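Local coordinates for extracellular solute-binding protein (Bordetella parapertussis, PDB 3PU5), which probably captures a small solute, perhaps a polyamine, outside the cytoplasm and hands it to a membrane transporter for uptake, at residues A[107-112]-A[275-280]; A[92-97]-A[295-300]; A[267-272]-A[282-287]; A[23-28]-A[260-265]; A[236-241]-A[301-306]. All blocks are in the same frame, centred on the assembly; numbering follows the deposited sequence.

Interaction 1 of 5, residues A[107-112]-A[275-280]; sequences LYDYSS and MYYGAV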
# COMPACT_ATOMS: atom_id res chain seq x y z
N LEU A 107 -9.30 2.41 1.83
CA LEU A 107 -7.93 2.82 1.51
C LEU A 107 -8.02 4.23 0.93
O LEU A 107 -9.01 4.56 0.28
CB LEU A 107 -7.27 1.87 0.51
CG LEU A 107 -6.47 0.68 1.07
CD1 LEU A 107 -7.41 -0.37 1.65
CD2 LEU A 107 -5.57 0.06 0.01
N TYR A 108 -7.01 5.06 1.17
CA TYR A 108 -7.02 6.42 0.61
C TYR A 108 -5.83 6.72 -0.29
O TYR A 108 -5.68 7.84 -0.78
CB TYR A 108 -7.23 7.50 1.68
CG TYR A 108 -6.14 7.70 2.73
CD1 TYR A 108 -5.18 8.71 2.60
CD2 TYR A 108 -6.13 6.94 3.91
CE1 TYR A 108 -4.22 8.94 3.59
CE2 TYR A 108 -5.17 7.16 4.90
CZ TYR A 108 -4.22 8.15 4.74
OH TYR A 108 -3.29 8.36 5.72
N ASP A 109 -4.98 5.72 -0.50
CA ASP A 109 -4.05 5.68 -1.62
C ASP A 109 -3.60 4.23 -1.78
O ASP A 109 -3.87 3.40 -0.91
CB ASP A 109 -2.85 6.65 -1.42
CG ASP A 109 -1.86 6.18 -0.36
OD1 ASP A 109 -1.24 5.11 -0.56
OD2 ASP A 109 -1.67 6.88 0.65
N TYR A 110 -2.96 3.90 -2.89
CA TYR A 110 -2.34 2.58 -2.99
C TYR A 110 -0.93 2.69 -3.59
O TYR A 110 -0.69 3.46 -4.52
CB TYR A 110 -3.25 1.57 -3.74
CG TYR A 110 -3.50 1.86 -5.21
CD1 TYR A 110 -2.60 1.43 -6.17
CD2 TYR A 110 -4.64 2.55 -5.63
CE1 TYR A 110 -2.82 1.69 -7.51
CE2 TYR A 110 -4.86 2.82 -6.97
CZ TYR A 110 -3.94 2.39 -7.91
OH TYR A 110 -4.14 2.65 -9.24
N SER A 111 0.01 1.96 -2.99
CA SER A 111 1.33 1.77 -3.59
C SER A 111 1.42 0.32 -4.03
O SER A 111 0.84 -0.56 -3.38
CB SER A 111 2.46 2.13 -2.62
OG SER A 111 2.49 1.25 -1.52
N SER A 112 2.14 0.06 -5.12
CA SER A 112 2.05 -1.23 -5.81
C SER A 112 3.38 -1.94 -5.95
O SER A 112 4.34 -1.37 -6.49
CB SER A 112 1.45 -1.05 -7.21
OG SER A 112 0.19 -0.41 -7.13
N MSE A 275 3.09 12.17 -4.24
CA MSE A 275 3.71 11.02 -3.58
C MSE A 275 4.07 9.88 -4.53
O MSE A 275 4.65 8.89 -4.09
CB MSE A 275 2.80 10.48 -2.48
CG MSE A 275 2.58 11.44 -1.35
SE MSE A 275 4.23 11.74 -0.33
CE MSE A 275 4.52 9.93 0.37
N TYR A 276 3.72 10.00 -5.81
CA TYR A 276 3.83 8.87 -6.74
C TYR A 276 3.04 7.65 -6.24
O TYR A 276 3.54 6.51 -6.25
CB TYR A 276 5.29 8.48 -7.02
CG TYR A 276 6.07 9.52 -7.81
CD1 TYR A 276 6.32 10.78 -7.28
CD2 TYR A 276 6.59 9.22 -9.06
CE1 TYR A 276 7.04 11.72 -7.99
CE2 TYR A 276 7.31 10.16 -9.78
CZ TYR A 276 7.53 11.40 -9.24
OH TYR A 276 8.25 12.34 -9.94
N TYR A 277 1.81 7.90 -5.80
CA TYR A 277 0.88 6.86 -5.40
C TYR A 277 -0.25 6.75 -6.42
O TYR A 277 -0.46 7.65 -7.24
CB TYR A 277 0.22 7.19 -4.06
CG TYR A 277 1.12 7.11 -2.84
CD1 TYR A 277 2.27 6.33 -2.82
CD2 TYR A 277 0.78 7.80 -1.69
CE1 TYR A 277 3.07 6.25 -1.69
CE2 TYR A 277 1.57 7.73 -0.55
CZ TYR A 277 2.70 6.96 -0.55
OH TYR A 277 3.46 6.90 0.59
N GLY A 278 -0.99 5.64 -6.35
CA GLY A 278 -2.22 5.49 -7.10
C GLY A 278 -3.42 5.97 -6.30
O GLY A 278 -3.52 5.69 -5.11
N ALA A 279 -4.33 6.68 -6.97
CA ALA A 279 -5.54 7.19 -6.34
C ALA A 279 -6.62 6.12 -6.31
O ALA A 279 -6.75 5.33 -7.25
CB ALA A 279 -6.06 8.40 -7.09
N VAL A 280 -7.40 6.11 -5.23
CA VAL A 280 -8.51 5.16 -5.10
C VAL A 280 -9.81 5.71 -5.71
O VAL A 280 -10.82 5.02 -5.75
CB VAL A 280 -8.74 4.76 -3.63
CG1 VAL A 280 -7.48 4.11 -3.05
CG2 VAL A 280 -9.14 5.99 -2.81
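Tyr110 and Gly278 sit opposite each other as a hydrogen-bonded antiparallel pair: Tyr110 N gives to Gly278 O, and Gly278 N gives to Tyr110 O, each at 2.9 Å. This is the tight, buried part. The Tyr110 CG lies between its own backbone N and carbonyl carbon (chi1 66°), and the ring comes back over Gly278, with Gly278 CA 3.7 Å from its centroid in a CH-pi contact. At the rim of the same ring, near its plane, CE2 meets Ala279 O at 3.2 Å. The phenol oxygen is hydrogen-bonded to Pro295 O. Further back, Val280 CG2 packs on Leu107 O at 3.4 Å.

At the other end Tyr277 is partly exposed. The buried Asp109 still packs closely there: its carboxylate lies over one face of the Tyr277 ring, toward its rim, with the two planes 22° apart and Asp109 CG 3.4 Å from Tyr277 CD2. Met275 CB lies over the rim of the opposite face. The loose spot is Ser111 CB, which only brushes Tyr277 CD1, at 4.2 Å.

A single beta bridge thus ties the loop after helix 265-275 to the chain entering strand 111-117, probably one of the hinge crossings of the two-lobed periplasmic-binding-protein fold.

Interaction 2 of 5, residues A[92-97]-A[295-300]; sequences DVPEKF and PSIDSV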
# COMPACT_ATOMS: atom_id res chain seq x y z
N ASP A 92 -17.19 6.82 -6.08
CA ASP A 92 -16.14 6.79 -7.10
C ASP A 92 -14.93 5.93 -6.73
O ASP A 92 -13.93 5.90 -7.44
CB ASP A 92 -15.69 8.21 -7.42
CG ASP A 92 -16.83 9.06 -7.92
OD1 ASP A 92 -17.58 8.57 -8.79
OD2 ASP A 92 -16.99 10.19 -7.43
N VAL A 93 -15.04 5.23 -5.60
CA VAL A 93 -13.98 4.35 -5.15
C VAL A 93 -14.40 2.90 -5.40
O VAL A 93 -15.43 2.46 -4.90
CB VAL A 93 -13.72 4.55 -3.64
CG1 VAL A 93 -12.64 3.59 -3.15
CG2 VAL A 93 -13.36 6.00 -3.37
N PRO A 94 -13.61 2.16 -6.21
CA PRO A 94 -13.93 0.75 -6.45
C PRO A 94 -14.04 -0.08 -5.16
O PRO A 94 -13.36 0.19 -4.17
CB PRO A 94 -12.75 0.27 -7.31
CG PRO A 94 -12.32 1.51 -8.07
CD PRO A 94 -12.52 2.65 -7.07
N GLU A 95 -14.91 -1.08 -5.19
CA GLU A 95 -15.22 -1.89 -4.01
C GLU A 95 -14.00 -2.52 -3.33
O GLU A 95 -13.96 -2.65 -2.11
CB GLU A 95 -16.23 -2.97 -4.39
CG GLU A 95 -16.66 -3.88 -3.23
CD GLU A 95 -17.24 -3.12 -2.04
OE1 GLU A 95 -17.93 -2.09 -2.26
OE2 GLU A 95 -17.00 -3.55 -0.89
N LYS A 96 -13.00 -2.92 -4.11
CA LYS A 96 -11.83 -3.57 -3.54
C LYS A 96 -11.10 -2.74 -2.49
O LYS A 96 -10.49 -3.29 -1.59
CB LYS A 96 -10.84 -3.97 -4.63
CG LYS A 96 -10.26 -2.84 -5.45
CD LYS A 96 -9.25 -3.44 -6.41
CE LYS A 96 -9.00 -2.57 -7.59
NZ LYS A 96 -8.26 -3.35 -8.64
N PHE A 97 -11.16 -1.41 -2.61
CA PHE A 97 -10.50 -0.52 -1.66
C PHE A 97 -11.29 -0.38 -0.37
O PHE A 97 -10.78 0.14 0.63
CB PHE A 97 -10.27 0.86 -2.29
CG PHE A 97 -9.42 0.81 -3.51
CD1 PHE A 97 -8.08 0.45 -3.42
CD2 PHE A 97 -9.95 1.09 -4.76
CE1 PHE A 97 -7.28 0.38 -4.53
CE2 PHE A 97 -9.15 1.03 -5.90
CZ PHE A 97 -7.81 0.67 -5.78
N PRO A 295 0.25 1.74 -12.40
CA PRO A 295 -0.64 0.62 -12.74
C PRO A 295 -2.10 1.05 -12.60
O PRO A 295 -2.44 1.82 -11.70
CB PRO A 295 -0.31 -0.44 -11.68
CG PRO A 295 0.21 0.39 -10.50
CD PRO A 295 1.03 1.47 -11.17
N SER A 296 -2.95 0.55 -13.50
CA SER A 296 -4.35 0.92 -13.55
C SER A 296 -5.10 0.57 -12.26
O SER A 296 -4.89 -0.48 -11.67
CB SER A 296 -5.03 0.22 -14.73
OG SER A 296 -6.41 0.52 -14.76
N ILE A 297 -5.99 1.46 -11.85
CA ILE A 297 -6.79 1.27 -10.66
C ILE A 297 -7.58 -0.03 -10.75
O ILE A 297 -7.80 -0.71 -9.74
CB ILE A 297 -7.74 2.48 -10.43
CG1 ILE A 297 -8.45 2.39 -9.07
CG2 ILE A 297 -8.75 2.62 -11.57
CD1 ILE A 297 -9.28 3.64 -8.76
N ASP A 298 -7.95 -0.41 -11.97
CA ASP A 298 -8.76 -1.60 -12.19
C ASP A 298 -7.95 -2.88 -12.17
O ASP A 298 -8.49 -3.95 -11.92
CB ASP A 298 -9.50 -1.50 -13.53
CG ASP A 298 -10.38 -0.28 -13.61
OD1 ASP A 298 -10.32 0.45 -14.63
OD2 ASP A 298 -11.12 -0.03 -12.63
N SER A 299 -6.65 -2.78 -12.42
CA SER A 299 -5.81 -3.96 -12.58
C SER A 299 -5.11 -4.43 -11.29
O SER A 299 -4.76 -5.61 -11.18
CB SER A 299 -4.75 -3.71 -13.65
OG SER A 299 -3.78 -2.77 -13.20
N VAL A 300 -4.90 -3.53 -10.34
CA VAL A 300 -4.09 -3.88 -9.17
C VAL A 300 -4.81 -4.88 -8.27
O VAL A 300 -6.04 -4.87 -8.19
CB VAL A 300 -3.63 -2.65 -8.33
CG1 VAL A 300 -2.73 -1.74 -9.17
CG2 VAL A 300 -4.82 -1.87 -7.78
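Pro94 starts the contact by setting its ring against the end of Ile297: CG and CD of the proline both approach Ile297 CD1, the first at 3.8 Å, and the two side chains cross at about a right angle. Two residues on, Lys96 carries the polar part. Its CG lies between the backbone N and the carbonyl carbon (chi1 62°), and from there the chain runs extended to an ammonium among backbone carbonyls. NZ gives a bond of 2.7 Å to Val300 O, on a lone pair in the carbonyl plane, and one of 2.9 Å to Ile297 O, the donor tilted 15° from that carbonyl's own plane. A weak third reaches Asp298 O at 3.3 Å.

The acceptors belong to one helix-like turn, 297-299, and the residue that follows it, so one ammonium group bonds to carbonyls from the turn and just after it. Just before the turn, Ser296 O accepts from both Ser299 N and Ser299 OG.

Phe97 comes last. Lys96 CG stands over the centre of one ring face, while the edge is turned to Ile297, with Phe97 CE2 3.5 Å from Ile297 CG1. Val300 CG2 is a looser neighbour, 4.4 Å from Phe97 CZ, and the Tyr110 ring meets the phenylalanine ring at about 15° between planes.

Interaction 3 of 5, residues A[267-272]-A[282-287]; sequences AQKAFC and RKVQYS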
# COMPACT_ATOMS: atom_id res chain seq x y z
N ALA A 267 -8.32 16.28 -4.30
CA ALA A 267 -7.32 15.93 -3.30
C ALA A 267 -6.59 14.63 -3.67
O ALA A 267 -5.38 14.51 -3.47
CB ALA A 267 -7.96 15.82 -1.92
N GLN A 268 -7.32 13.66 -4.20
CA GLN A 268 -6.70 12.40 -4.59
C GLN A 268 -5.61 12.66 -5.64
O GLN A 268 -4.49 12.14 -5.54
CB GLN A 268 -7.73 11.43 -5.13
CG GLN A 268 -8.53 10.73 -4.04
CD GLN A 268 -7.74 9.62 -3.38
OE1 GLN A 268 -7.28 8.70 -4.05
NE2 GLN A 268 -7.58 9.69 -2.06
N LYS A 269 -5.94 13.47 -6.64
CA LYS A 269 -4.96 13.75 -7.67
C LYS A 269 -3.75 14.48 -7.09
O LYS A 269 -2.61 14.11 -7.35
CB LYS A 269 -5.57 14.58 -8.80
CG LYS A 269 -4.61 14.85 -9.94
CD LYS A 269 -5.26 15.77 -10.97
CE LYS A 269 -4.65 15.59 -12.35
NZ LYS A 269 -3.20 15.82 -12.37
N ALA A 270 -4.01 15.51 -6.30
CA ALA A 270 -2.93 16.35 -5.78
C ALA A 270 -2.00 15.55 -4.87
O ALA A 270 -0.79 15.60 -5.01
CB ALA A 270 -3.50 17.56 -5.05
N PHE A 271 -2.58 14.78 -3.95
CA PHE A 271 -1.78 13.98 -3.02
C PHE A 271 -1.04 12.85 -3.75
O PHE A 271 0.16 12.69 -3.58
CB PHE A 271 -2.67 13.42 -1.89
CG PHE A 271 -1.93 12.53 -0.92
CD1 PHE A 271 -1.06 13.07 0.03
CD2 PHE A 271 -2.09 11.14 -0.96
CE1 PHE A 271 -0.39 12.25 0.93
CE2 PHE A 271 -1.43 10.32 -0.07
CZ PHE A 271 -0.58 10.87 0.88
N CYS A 272 -1.75 12.10 -4.59
CA CYS A 272 -1.12 10.94 -5.22
C CYS A 272 -0.04 11.31 -6.24
O CYS A 272 0.98 10.64 -6.34
CB CYS A 272 -2.17 10.02 -5.84
SG CYS A 272 -3.24 9.28 -4.60
N ARG A 282 -11.66 6.60 -8.97
CA ARG A 282 -11.53 6.24 -10.38
C ARG A 282 -11.61 7.44 -11.33
O ARG A 282 -11.29 7.30 -12.51
CB ARG A 282 -12.58 5.19 -10.78
CG ARG A 282 -13.99 5.75 -10.84
CD ARG A 282 -14.95 4.77 -11.53
NE ARG A 282 -15.01 3.46 -10.89
CZ ARG A 282 -15.77 3.18 -9.83
NH1 ARG A 282 -16.55 4.13 -9.31
NH2 ARG A 282 -15.77 1.96 -9.31
N LYS A 283 -12.05 8.59 -10.83
CA LYS A 283 -12.19 9.78 -11.67
C LYS A 283 -10.85 10.45 -11.95
O LYS A 283 -10.72 11.23 -12.90
CB LYS A 283 -13.09 10.80 -10.99
CG LYS A 283 -14.58 10.52 -11.05
CD LYS A 283 -15.30 11.74 -10.52
CE LYS A 283 -16.77 11.77 -10.90
NZ LYS A 283 -17.23 13.19 -11.01
N VAL A 284 -9.85 10.18 -11.11
CA VAL A 284 -8.56 10.86 -11.24
C VAL A 284 -7.85 10.55 -12.56
O VAL A 284 -7.67 9.38 -12.92
CB VAL A 284 -7.63 10.56 -10.04
CG1 VAL A 284 -6.23 11.08 -10.30
CG2 VAL A 284 -8.19 11.19 -8.76
N GLN A 285 -7.44 11.60 -13.27
CA GLN A 285 -6.67 11.45 -14.50
C GLN A 285 -5.30 12.06 -14.27
O GLN A 285 -5.18 13.18 -13.77
CB GLN A 285 -7.41 12.12 -15.67
CG GLN A 285 -8.89 11.69 -15.75
CD GLN A 285 -9.55 12.03 -17.09
OE1 GLN A 285 -8.88 12.19 -18.11
NE2 GLN A 285 -10.88 12.12 -17.09
N TYR A 286 -4.27 11.31 -14.61
CA TYR A 286 -2.91 11.65 -14.19
C TYR A 286 -2.17 12.52 -15.19
O TYR A 286 -2.44 12.49 -16.40
CB TYR A 286 -2.09 10.39 -13.93
CG TYR A 286 -2.63 9.56 -12.78
CD1 TYR A 286 -2.32 9.88 -11.47
CD2 TYR A 286 -3.45 8.47 -13.01
CE1 TYR A 286 -2.81 9.14 -10.42
CE2 TYR A 286 -3.94 7.71 -11.97
CZ TYR A 286 -3.63 8.07 -10.68
OH TYR A 286 -4.11 7.31 -9.63
N SER A 287 -1.20 13.27 -14.68
CA SER A 287 -0.29 14.04 -15.50
C SER A 287 0.57 13.09 -16.31
O SER A 287 0.54 11.87 -16.12
CB SER A 287 0.63 14.87 -14.61
OG SER A 287 1.67 14.05 -14.08
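Val284, the residue that packs on Gln268 and Lys269, also lays its CG1 on one face of the Tyr286 ring, 3.9 Å above the plane and offset toward the rim. The hydroxyl of that ring is held by Ala279 N. The second flat group, the Gln268 amide, is bonded outside the two segments: its OE1 accepts from Val280 N, and its NE2 gives to Tyr108 O and Ala262 O.

What joins 267-272 to 282-287 is apolar, and the valine does most of it. With CG1 anti to its backbone N (chi1 171°), the two methyls divide the helix surface between them. CG1 lies 3.9 Å from Lys269 CB, and CG2 rests 3.7 Å from Gln268 CB and 3.8 Å from Lys269 N. Beyond this point the Lys269 chain runs extended past the loop, crossing Val284 at a slant, and bends at its last torsion (chi4 -57°). NZ ends 4.0 Å from Ser287 N. Glu273 OE2 serves this end of the contact, accepting from Ser287 N and forming a long, weak ion pair with Lys269 NZ.

The arrangement is that of a loop doubling back on the helix it has just left, helix 265-275, with one valine packed on Gln268 and Lys269 of that helix.

Interaction 4 of 5, residues A[23-28]-A[260-265]; sequences KHMAEP and NYALGE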
# COMPACT_ATOMS: atom_id res chain seq x y z
N LYS A 23 -0.37 19.31 3.11
CA LYS A 23 -0.35 20.18 1.94
C LYS A 23 -1.52 19.95 0.98
O LYS A 23 -2.12 20.90 0.45
CB LYS A 23 0.98 19.98 1.20
CG LYS A 23 1.21 20.93 0.04
CD LYS A 23 2.57 20.65 -0.60
CE LYS A 23 2.94 21.70 -1.64
NZ LYS A 23 4.22 21.33 -2.33
N HIS A 24 -1.85 18.68 0.75
CA HIS A 24 -2.79 18.34 -0.32
C HIS A 24 -4.18 17.92 0.13
O HIS A 24 -5.11 17.85 -0.68
CB HIS A 24 -2.16 17.29 -1.24
CG HIS A 24 -0.90 17.76 -1.88
ND1 HIS A 24 -0.86 18.79 -2.80
CD2 HIS A 24 0.39 17.36 -1.71
CE1 HIS A 24 0.38 18.99 -3.18
NE2 HIS A 24 1.16 18.14 -2.54
N MSE A 25 -4.33 17.65 1.42
CA MSE A 25 -5.63 17.27 1.96
C MSE A 25 -6.11 18.20 3.07
O MSE A 25 -7.18 18.80 2.96
CB MSE A 25 -5.60 15.82 2.44
CG MSE A 25 -5.24 14.82 1.33
SE MSE A 25 -5.21 12.97 1.93
CE MSE A 25 -5.38 12.11 0.17
N ALA A 26 -5.32 18.34 4.13
CA ALA A 26 -5.71 19.13 5.29
C ALA A 26 -5.85 20.63 4.98
O ALA A 26 -6.88 21.22 5.27
CB ALA A 26 -4.74 18.92 6.44
N GLU A 27 -4.82 21.22 4.37
CA GLU A 27 -4.84 22.66 4.08
C GLU A 27 -5.95 23.08 3.10
O GLU A 27 -6.72 24.00 3.40
CB GLU A 27 -3.46 23.16 3.65
CG GLU A 27 -2.47 23.31 4.81
CD GLU A 27 -1.03 23.51 4.35
OE1 GLU A 27 -0.80 23.66 3.13
OE2 GLU A 27 -0.11 23.53 5.20
N PRO A 28 -6.05 22.41 1.94
CA PRO A 28 -7.14 22.74 1.00
C PRO A 28 -8.52 22.59 1.62
O PRO A 28 -9.40 23.41 1.37
CB PRO A 28 -6.95 21.72 -0.12
CG PRO A 28 -5.49 21.40 -0.09
CD PRO A 28 -5.13 21.41 1.37
N ASN A 260 -14.77 12.83 2.81
CA ASN A 260 -15.33 13.06 1.49
C ASN A 260 -14.38 13.87 0.62
O ASN A 260 -14.23 13.60 -0.56
CB ASN A 260 -16.66 13.79 1.59
CG ASN A 260 -17.33 13.94 0.25
OD1 ASN A 260 -17.56 12.95 -0.45
ND2 ASN A 260 -17.64 15.18 -0.13
N TYR A 261 -13.76 14.89 1.22
CA TYR A 261 -12.80 15.69 0.47
C TYR A 261 -11.54 14.88 0.13
O TYR A 261 -11.07 14.90 -1.00
CB TYR A 261 -12.43 16.99 1.21
CG TYR A 261 -11.48 17.83 0.39
CD1 TYR A 261 -10.12 17.85 0.67
CD2 TYR A 261 -11.93 18.55 -0.72
CE1 TYR A 261 -9.24 18.59 -0.10
CE2 TYR A 261 -11.06 19.29 -1.49
CZ TYR A 261 -9.72 19.30 -1.18
OH TYR A 261 -8.83 20.02 -1.94
N ALA A 262 -11.03 14.13 1.11
CA ALA A 262 -9.76 13.41 0.95
C ALA A 262 -9.86 12.35 -0.14
O ALA A 262 -8.88 12.04 -0.81
CB ALA A 262 -9.33 12.77 2.28
N LEU A 263 -11.05 11.80 -0.30
CA LEU A 263 -11.29 10.74 -1.27
C LEU A 263 -11.80 11.31 -2.58
O LEU A 263 -12.03 10.57 -3.54
CB LEU A 263 -12.30 9.72 -0.71
CG LEU A 263 -11.82 8.90 0.50
CD1 LEU A 263 -12.92 7.97 1.04
CD2 LEU A 263 -10.58 8.10 0.13
N GLY A 264 -11.98 12.63 -2.61
CA GLY A 264 -12.48 13.31 -3.79
C GLY A 264 -11.42 13.46 -4.85
O GLY A 264 -10.22 13.29 -4.58
N GLU A 265 -11.85 13.81 -6.06
CA GLU A 265 -10.95 13.83 -7.22
C GLU A 265 -9.80 14.84 -7.09
O GLU A 265 -8.66 14.55 -7.46
CB GLU A 265 -11.76 14.08 -8.51
CG GLU A 265 -10.91 14.08 -9.77
CD GLU A 265 -11.69 14.42 -11.03
OE1 GLU A 265 -12.95 14.46 -10.99
OE2 GLU A 265 -11.04 14.65 -12.08
O HOH W 1 -6.28 19.18 -2.78
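Tyr261 and Pro28 meet where the end of helix 252-262 packs against helix 15-33, a helix-helix contact bridged by one water. The tyrosine CG is anti to the backbone N (chi1 -178°), and the ring reaches over to the proline, which it crosses at about a right angle. Pro28 CB lies 3.1 Å from Tyr261 OH and 3.8 Å from Tyr261 CZ. On the same ring, Tyr261 CE1 passes Met25 O at 3.7 Å.

Met25, modelled as selenomethionine, fills the next place. Its extended chain brings SE to 4.1 Å from Ala262 CB and CE to 3.6 Å from Ala262 O. Phe271 of helix 265-275 also touches this side chain, so Met25 is packed between the two helices that follow each other there.

The water gives one hydrogen to His24 O and the other to Tyr261 OH, the latter at 2.8 Å. Helix 15-33 is irregular here: the chain has a wider pi-type turn at 23-26, and Pro28 has no N-H with which to bond back to the turn before, which is consistent with the water bonding to His24 O.

Further out, Tyr261 OH is also bonded to Glu266 OE2. Gly264, the N-cap of helix 265-275, turns the chain between the two helices, its N bonded to Tyr261 O at 2.9 Å.

Interaction 5 of 5, residues A[236-241]-A[301-306]; sequences GAVSSG and QLVDTA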
# COMPACT_ATOMS: atom_id res chain seq x y z
N GLY A 236 -1.17 -8.66 -12.55
CA GLY A 236 -1.50 -7.55 -11.67
C GLY A 236 -0.41 -7.27 -10.65
O GLY A 236 0.23 -8.19 -10.13
N ALA A 237 -0.18 -5.99 -10.37
CA ALA A 237 0.67 -5.62 -9.24
C ALA A 237 -0.10 -5.84 -7.92
O ALA A 237 -1.33 -5.85 -7.89
CB ALA A 237 1.13 -4.18 -9.37
N VAL A 238 0.64 -6.05 -6.84
CA VAL A 238 0.05 -6.31 -5.54
C VAL A 238 0.16 -5.05 -4.72
O VAL A 238 1.26 -4.60 -4.41
CB VAL A 238 0.80 -7.40 -4.80
CG1 VAL A 238 -0.04 -7.89 -3.62
CG2 VAL A 238 1.12 -8.52 -5.75
N SER A 239 -0.99 -4.49 -4.36
CA SER A 239 -1.04 -3.13 -3.85
C SER A 239 -1.59 -3.08 -2.45
O SER A 239 -2.42 -3.90 -2.06
CB SER A 239 -1.88 -2.27 -4.78
OG SER A 239 -1.37 -2.33 -6.09
N SER A 240 -1.11 -2.10 -1.70
CA SER A 240 -1.55 -1.90 -0.34
C SER A 240 -1.60 -0.41 -0.10
O SER A 240 -1.01 0.38 -0.84
CB SER A 240 -0.58 -2.57 0.64
OG SER A 240 -0.45 -3.96 0.39
N GLY A 241 -2.28 -0.00 0.96
CA GLY A 241 -2.35 1.41 1.28
C GLY A 241 -2.93 1.64 2.65
O GLY A 241 -3.48 0.73 3.27
N GLN A 301 -4.04 -5.74 -7.60
CA GLN A 301 -4.60 -6.79 -6.76
C GLN A 301 -4.35 -6.48 -5.29
O GLN A 301 -3.24 -6.13 -4.89
CB GLN A 301 -3.96 -8.14 -7.10
CG GLN A 301 -4.15 -8.56 -8.54
CD GLN A 301 -5.59 -8.86 -8.88
OE1 GLN A 301 -6.21 -9.74 -8.28
NE2 GLN A 301 -6.15 -8.13 -9.84
N LEU A 302 -5.40 -6.62 -4.48
CA LEU A 302 -5.30 -6.42 -3.05
C LEU A 302 -5.61 -7.72 -2.34
O LEU A 302 -6.59 -8.39 -2.66
CB LEU A 302 -6.28 -5.34 -2.58
CG LEU A 302 -5.97 -3.91 -2.99
CD1 LEU A 302 -6.38 -3.67 -4.43
CD2 LEU A 302 -6.70 -2.95 -2.07
N VAL A 303 -4.77 -8.08 -1.38
CA VAL A 303 -4.97 -9.31 -0.63
C VAL A 303 -5.76 -9.03 0.65
O VAL A 303 -5.52 -8.04 1.33
CB VAL A 303 -3.63 -9.97 -0.29
CG1 VAL A 303 -3.86 -11.32 0.39
CG2 VAL A 303 -2.78 -10.13 -1.56
N ASP A 304 -6.70 -9.91 0.94
CA ASP A 304 -7.57 -9.80 2.12
C ASP A 304 -6.78 -9.59 3.41
O ASP A 304 -5.98 -10.45 3.80
CB ASP A 304 -8.43 -11.07 2.22
CG ASP A 304 -9.32 -11.10 3.46
OD1 ASP A 304 -9.33 -10.12 4.24
OD2 ASP A 304 -10.02 -12.12 3.66
N THR A 305 -7.00 -8.46 4.07
CA THR A 305 -6.29 -8.16 5.31
C THR A 305 -6.45 -9.27 6.35
O THR A 305 -5.46 -9.71 6.94
CB THR A 305 -6.73 -6.81 5.93
OG1 THR A 305 -6.59 -5.77 4.96
CG2 THR A 305 -5.88 -6.48 7.15
N ALA A 306 -7.68 -9.71 6.57
CA ALA A 306 -7.97 -10.75 7.55
C ALA A 306 -7.22 -12.04 7.23
O ALA A 306 -6.72 -12.72 8.12
CB ALA A 306 -9.48 -11.02 7.63
O HOH W 2 -2.55 -6.37 -1.00
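Val238 and Val303 meet beside a single beta bridge that adds residue 301 to the side of strand 238-246, in the antiparallel sheet that also holds strand 111-117. The two valines approach at a slant, Val238 CG1 against Val303 CG2 at 4.1 Å. Val238 CG1 is anti to its backbone N (chi1 -166°), which turns that methyl to the partner segment. Helix 156-167 covers this side, with Glu158 and Met162 on Val238 and Ser161 on Val303.

Gln301 is the residue at the bridge. Its N gives to Ala237 O at 2.7 Å and its O takes Ser239 N at 2.8 Å, both donors nearly along the C=O axis. Gln301 O also has Val238 CA beside it at 3.4 Å, in a CA-H...O contact. The glutamine side chain runs past Ala237, with its CB 3.6 Å from Ala237 O. It bends at chi2 (-67°), and its NE2 is bonded to Ser299 O in its own loop.

Leu302 CG lies 3.7 Å from Ser239 O, and the far end of the leucine packs on Lys96. Ser239 OG is hydrogen-bonded to Ser112 OG, next to it in the sheet, and of the serine side chain it is CB that comes near Gln301 O. Beyond the bridge the backbones part, and a water spans them: it gives a hydrogen to Ser239 O at 2.7 Å and accepts from Val303 N at 2.8 Å.

In the fold
Interaction 1 is central: it touches each of the other four, with its centre 10 Å from interaction 2, 9 Å from interaction 3, 14 Å from interaction 4 and 12 Å from interaction 5. Interactions 1 and 5 meet through neighbouring strands 111-117 and 238-246 of one sheet, while interactions 4 and 3 lie on successive helices, 252-262 and 265-275, on one side of the molecule, 4 and 5 being farthest apart at 24 Å between centres. Along the chain, first partners come from 23-28, 92-97, 107-112, 236-241 and 267-272. The long loop from 276 to 304 supplies second partners to four contacts, probably gathering the inter-lobe connections of this binding protein into one region.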